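Side-chain contacts in uncharacterized protein (Bacteroides ovatus, PDB 4IPB), which is of unknown function but belongs to the DUF2874 (PF11396) family of putative beta-lactamase-inhibitor-like, PepSY-like proteins: residues S10-M15 with A33-N38; S25-Y30 with M130-G135. All coordinates share one frame; numbering follows the deposited sequence. Where two conformers were deposited one is given.

Interaction 1: S10-M15 with A33-N38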
loop_
_atom_site.group_PDB
_atom_site.type_symbol
_atom_site.label_atom_id
_atom_site.label_comp_id
_atom_site.label_asym_id
_atom_site.label_seq_id
_atom_site.Cartn_x
_atom_site.Cartn_y
_atom_site.Cartn_z
ATOM N N SER A 10 12.644 -6.763 -16.285
ATOM C CA SER A 10 12.120 -6.435 -17.612
ATOM C C SER A 10 10.705 -5.869 -17.520
ATOM O O SER A 10 10.366 -4.814 -18.120
ATOM C CB SER A 10 12.097 -7.694 -18.473
ATOM O OG SER A 10 11.578 -7.409 -19.763
ATOM N N THR A 11 9.869 -6.531 -16.736
ATOM C CA THR A 11 8.486 -6.044 -16.593
ATOM C C THR A 11 8.499 -4.715 -15.870
ATOM O O THR A 11 7.790 -3.760 -16.253
ATOM C CB THR A 11 7.630 -7.023 -15.809
ATOM O OG1 THR A 11 7.659 -8.274 -16.495
ATOM C CG2 THR A 11 6.220 -6.501 -15.763
ATOM N N PHE A 12 9.363 -4.594 -14.834
ATOM C CA PHE A 12 9.406 -3.362 -14.049
ATOM C C PHE A 12 9.802 -2.180 -14.925
ATOM O O PHE A 12 9.240 -1.086 -14.809
ATOM C CB PHE A 12 10.333 -3.489 -12.839
ATOM C CG PHE A 12 10.478 -2.218 -12.077
ATOM C CD1 PHE A 12 9.502 -1.814 -11.189
ATOM C CD2 PHE A 12 11.559 -1.380 -12.319
ATOM C CE1 PHE A 12 9.661 -0.615 -10.496
ATOM C CE2 PHE A 12 11.685 -0.199 -11.672
ATOM C CZ PHE A 12 10.712 0.180 -10.743
ATOM N N LYS A 13 10.775 -2.395 -15.782
ATOM C CA LYS A 13 11.284 -1.340 -16.666
ATOM C C LYS A 13 10.207 -0.897 -17.653
ATOM O O LYS A 13 10.164 0.274 -18.036
ATOM C CB LYS A 13 12.536 -1.805 -17.395
ATOM C CG LYS A 13 13.180 -0.772 -18.319
ATOM C CD LYS A 13 13.897 0.265 -17.480
ATOM C CE LYS A 13 14.605 1.344 -18.271
ATOM N NZ LYS A 13 15.146 2.251 -17.215
ATOM N N LYS A 14 9.313 -1.793 -18.051
ATOM C CA LYS A 14 8.167 -1.379 -18.873
ATOM C C LYS A 14 7.125 -0.549 -18.110
ATOM O O LYS A 14 6.602 0.460 -18.659
ATOM C CB LYS A 14 7.521 -2.582 -19.499
ATOM C CG LYS A 14 8.449 -3.254 -20.504
ATOM C CD LYS A 14 7.719 -4.363 -21.208
ATOM C CE LYS A 14 8.600 -4.851 -22.328
ATOM N NZ LYS A 14 9.521 -5.870 -21.764
HETATM N N MSE A 15 6.884 -0.903 -16.853
HETATM C CA MSE A 15 5.927 -0.169 -16.008
HETATM C C MSE A 15 6.440 1.209 -15.618
HETATM O O MSE A 15 5.662 2.170 -15.543
HETATM C CB MSE A 15 5.591 -0.971 -14.755
HETATM C CG MSE A 15 4.821 -2.199 -15.090
HETATM SE SE MSE A 15 4.290 -3.146 -13.484
HETATM C CE MSE A 15 2.970 -2.050 -12.822
ATOM N N ALA A 33 9.853 -3.839 -5.573
ATOM C CA ALA A 33 10.608 -2.680 -5.990
ATOM C C ALA A 33 10.108 -1.443 -5.218
ATOM O O ALA A 33 8.906 -1.086 -5.331
ATOM C CB ALA A 33 10.417 -2.439 -7.479
ATOM N N ASN A 34 11.003 -0.826 -4.446
ATOM C CA ASN A 34 10.688 0.366 -3.664
ATOM C C ASN A 34 11.365 1.552 -4.278
ATOM O O ASN A 34 12.614 1.516 -4.479
ATOM C CB ASN A 34 11.150 0.190 -2.212
ATOM C CG ASN A 34 11.000 1.453 -1.395
ATOM O OD1 ASN A 34 11.897 2.296 -1.378
ATOM N ND2 ASN A 34 9.836 1.668 -0.850
ATOM N N PHE A 35 10.631 2.651 -4.483
ATOM C CA PHE A 35 11.178 3.856 -5.162
ATOM C C PHE A 35 10.185 5.016 -5.079
ATOM O O PHE A 35 9.024 4.805 -4.742
ATOM C CB PHE A 35 11.438 3.583 -6.657
ATOM C CG PHE A 35 10.229 3.175 -7.436
ATOM C CD1 PHE A 35 9.696 1.904 -7.300
ATOM C CD2 PHE A 35 9.624 4.027 -8.327
ATOM C CE1 PHE A 35 8.614 1.499 -8.021
ATOM C CE2 PHE A 35 8.497 3.614 -9.055
ATOM C CZ PHE A 35 7.988 2.366 -8.863
ATOM N N ALA A 36 10.616 6.204 -5.520
ATOM C CA ALA A 36 9.737 7.373 -5.579
ATOM C C ALA A 36 9.420 7.739 -7.021
ATOM O O ALA A 36 10.270 7.632 -7.897
ATOM C CB ALA A 36 10.430 8.565 -4.899
HETATM N N MSE A 37 8.195 8.169 -7.284
HETATM C CA MSE A 37 7.753 8.462 -8.670
HETATM C C MSE A 37 6.766 9.609 -8.592
HETATM O O MSE A 37 5.741 9.500 -7.906
HETATM C CB MSE A 37 7.098 7.184 -9.267
HETATM C CG MSE A 37 6.477 7.253 -10.678
HETATM SE SE MSE A 37 7.743 7.821 -12.048
HETATM C CE MSE A 37 9.145 6.511 -11.845
ATOM N N ASN A 38 7.095 10.714 -9.280
ATOM C CA ASN A 38 6.242 11.927 -9.357
ATOM C C ASN A 38 5.731 12.357 -7.995
ATOM O O ASN A 38 4.534 12.605 -7.817
ATOM C CB ASN A 38 5.046 11.693 -10.286
ATOM C CG ASN A 38 5.458 11.220 -11.665
ATOM O OD1 ASN A 38 6.304 11.833 -12.308
ATOM N ND2 ASN A 38 4.863 10.118 -12.126
#

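Interaction 2: S25-Y30 with M130-G135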
loop_
_atom_site.group_PDB
_atom_site.type_symbol
_atom_site.label_atom_id
_atom_site.label_comp_id
_atom_site.label_asym_id
_atom_site.label_seq_id
_atom_site.Cartn_x
_atom_site.Cartn_y
_atom_site.Cartn_z
ATOM N N SER A 25 13.768 -6.165 -2.869
ATOM C CA SER A 25 13.759 -7.206 -1.836
ATOM C C SER A 25 12.776 -8.283 -2.238
ATOM O O SER A 25 12.102 -8.139 -3.266
ATOM C CB SER A 25 13.304 -6.594 -0.499
ATOM O OG SER A 25 11.956 -6.066 -0.627
ATOM N N GLN A 26 12.690 -9.357 -1.446
ATOM C CA GLN A 26 11.635 -10.349 -1.674
ATOM C C GLN A 26 11.039 -10.837 -0.372
ATOM O O GLN A 26 11.662 -10.750 0.689
ATOM C CB GLN A 26 12.155 -11.529 -2.534
ATOM C CG GLN A 26 13.189 -12.436 -1.920
ATOM C CD GLN A 26 13.521 -13.633 -2.847
ATOM O OE1 GLN A 26 12.867 -14.697 -2.799
ATOM N NE2 GLN A 26 14.519 -13.468 -3.660
ATOM N N ASP A 27 9.790 -11.329 -0.456
ATOM C CA ASP A 27 9.018 -11.798 0.709
ATOM C C ASP A 27 8.003 -12.791 0.211
ATOM O O ASP A 27 7.260 -12.474 -0.723
ATOM C CB ASP A 27 8.317 -10.609 1.363
ATOM C CG ASP A 27 7.694 -10.914 2.744
ATOM O OD1 ASP A 27 8.065 -11.913 3.379
ATOM O OD2 ASP A 27 6.838 -10.112 3.169
ATOM N N ASP A 28 8.003 -13.993 0.804
ATOM C CA ASP A 28 6.965 -14.994 0.510
ATOM C C ASP A 28 6.973 -15.334 -0.968
ATOM O O ASP A 28 5.921 -15.653 -1.545
ATOM C CB ASP A 28 5.571 -14.512 0.979
ATOM C CG ASP A 28 5.410 -14.544 2.508
ATOM O OD1 ASP A 28 6.255 -15.148 3.205
ATOM O OD2 ASP A 28 4.428 -13.968 3.013
ATOM N N GLY A 29 8.151 -15.253 -1.585
ATOM C CA GLY A 29 8.327 -15.618 -2.984
ATOM C C GLY A 29 8.005 -14.571 -4.008
ATOM O O GLY A 29 8.066 -14.828 -5.237
ATOM N N TYR A 30 7.644 -13.369 -3.532
ATOM C CA TYR A 30 7.311 -12.248 -4.436
ATOM C C TYR A 30 8.480 -11.220 -4.323
ATOM O O TYR A 30 9.174 -11.173 -3.294
ATOM C CB TYR A 30 6.000 -11.600 -3.995
ATOM C CG TYR A 30 4.802 -12.487 -4.109
ATOM C CD1 TYR A 30 4.182 -12.660 -5.309
ATOM C CD2 TYR A 30 4.318 -13.157 -3.016
ATOM C CE1 TYR A 30 3.041 -13.479 -5.458
ATOM C CE2 TYR A 30 3.205 -13.983 -3.135
ATOM C CZ TYR A 30 2.565 -14.120 -4.351
ATOM O OH TYR A 30 1.477 -14.937 -4.477
HETATM N N MSE A 130 2.709 -4.972 15.253
HETATM C CA MSE A 130 2.907 -5.748 14.059
HETATM C C MSE A 130 3.966 -5.092 13.205
HETATM O O MSE A 130 4.107 -3.864 13.162
HETATM C CB MSE A 130 1.641 -5.817 13.262
HETATM C CG MSE A 130 0.670 -6.883 13.682
HETATM SE SE MSE A 130 -0.517 -7.179 12.112
HETATM C CE MSE A 130 0.640 -8.195 10.877
ATOM N N TYR A 131 4.738 -5.931 12.525
ATOM C CA TYR A 131 5.720 -5.455 11.561
ATOM C C TYR A 131 5.286 -5.992 10.217
ATOM O O TYR A 131 4.458 -6.922 10.160
ATOM C CB TYR A 131 7.127 -5.958 11.927
ATOM N N ASP A 132 5.787 -5.394 9.140
ATOM C CA ASP A 132 5.512 -5.922 7.804
ATOM C C ASP A 132 3.993 -5.932 7.604
ATOM O O ASP A 132 3.387 -6.996 7.392
ATOM C CB ASP A 132 6.110 -7.349 7.652
ATOM C CG ASP A 132 5.816 -7.983 6.308
ATOM O OD1 ASP A 132 5.377 -7.263 5.373
ATOM O OD2 ASP A 132 6.032 -9.213 6.199
ATOM N N ILE A 133 3.379 -4.753 7.619
ATOM C CA ILE A 133 1.920 -4.706 7.574
ATOM C C ILE A 133 1.308 -4.380 6.209
ATOM O O ILE A 133 0.082 -4.220 6.115
ATOM C CB ILE A 133 1.360 -3.750 8.609
ATOM C CG1 ILE A 133 1.866 -2.344 8.423
ATOM C CG2 ILE A 133 1.713 -4.274 10.002
ATOM C CD1 ILE A 133 1.292 -1.326 9.395
ATOM N N LEU A 134 2.134 -4.251 5.178
ATOM C CA LEU A 134 1.605 -4.027 3.843
ATOM C C LEU A 134 2.217 -4.979 2.789
ATOM O O LEU A 134 2.368 -4.612 1.634
ATOM C CB LEU A 134 1.883 -2.573 3.461
ATOM C CG LEU A 134 1.026 -1.491 4.161
ATOM C CD1 LEU A 134 1.652 -0.137 3.857
ATOM C CD2 LEU A 134 -0.456 -1.568 3.826
ATOM N N GLY A 135 2.557 -6.190 3.197
ATOM C CA GLY A 135 3.138 -7.201 2.276
ATOM C C GLY A 135 2.220 -8.278 1.738
ATOM O O GLY A 135 0.993 -8.236 1.944
HETATM O O HOH W 1 6.446 -7.718 3.177
#

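Interaction 1: S10-M15 with A33-N38
Ala33 and Phe35, paired through backbone hydrogen bonds with Val44 and Lys42 of the neighbouring strand 40-46, both meet the ring of Phe12 from helix 6-15. No polar bond joins the two segments; an aromatic pair carries the contact. The Phe12 ring comes in with its edge toward one face of Phe35, an offset edge-to-face stack whose centroids lie 5.2 Å apart with the ring planes at 85°. CE1 of Phe12 comes within 3.4 Å of CE1 of Phe35, and Phe12 CZ stands above the Phe35 plane, displaced toward the rim. The same Phe12 CE1 also reaches Ala33 CB at 3.6 Å, so the outer corner of the ring is shared between a methyl group and an aromatic face. With CG placed opposite the backbone N (chi1 176°), Phe12 extends from the helix toward the strand, while Phe35 approaches from the other direction. Each ring has a further edge-to-face partner, Trp24 for Phe12 and Tyr16 for Phe35. The three touching residues are buried, and across these segments the helix meets the sheet through dispersion and the weak attraction of ring C-H groups for a pi face.

Interaction 2: S25-Y30 with M130-G135
Asp27 sends its carboxylate toward that of Asp132. CB does no more than set the direction: the extended chi1 of -169° carries the acid across toward the loop 130-135. CG of Asp27 comes to 4.2 Å from Asp132 OD2. Beyond it the two oxygens differ, since Asp27 OD1 remains 4.4 Å from Asp132 OD2 whereas Asp27 OD2 closes to 3.3 Å from that same atom. The two carboxylates approach from opposite directions with their planes turned 50° apart; as carboxylates both would be acceptors, and this close approach is not a hydrogen bond. A water lies between Asp27 OD2 and Asp132 OD1, but its modelled distances of 2.4 Å and 2.5 Å are unusually short, so the bridge is doubtful in detail. Asp28 OD2, 5.9 Å from Asp132 OD2, adds further negative charge, which would probably make it easier for one of the acids to hold a proton. Asp27 opens the type I' turn, ending at Tyr30, that joins strands 23-27 and 30-37 in a tight hairpin. Its side chain also touches Trp45 of strand 40-46 and Pro136, while Asp132 lies in the loop that leads from strand 121-126 through the N-cap Gly135 into helix 136-139.

How the interactions relate
On the N-terminal side the two interactions draw on neighbouring elements, with centres about 18 Å apart, but interaction 2 reaches across to the C-terminal end of the chain. Strands 23-27 and 30-37 are neighbours in the one antiparallel sheet: interaction 1 engages the second of them, while interaction 2 engages the end of the first, at the residue that opens the turn. The former is a buried, wholly apolar contact with a helix close in sequence; the latter is a surface contact that joins positions about a hundred residues apart. Their chemistry follows their place, ring against ring in the interior and acid facing acid at the surface, where solvent probably moderates any repulsion.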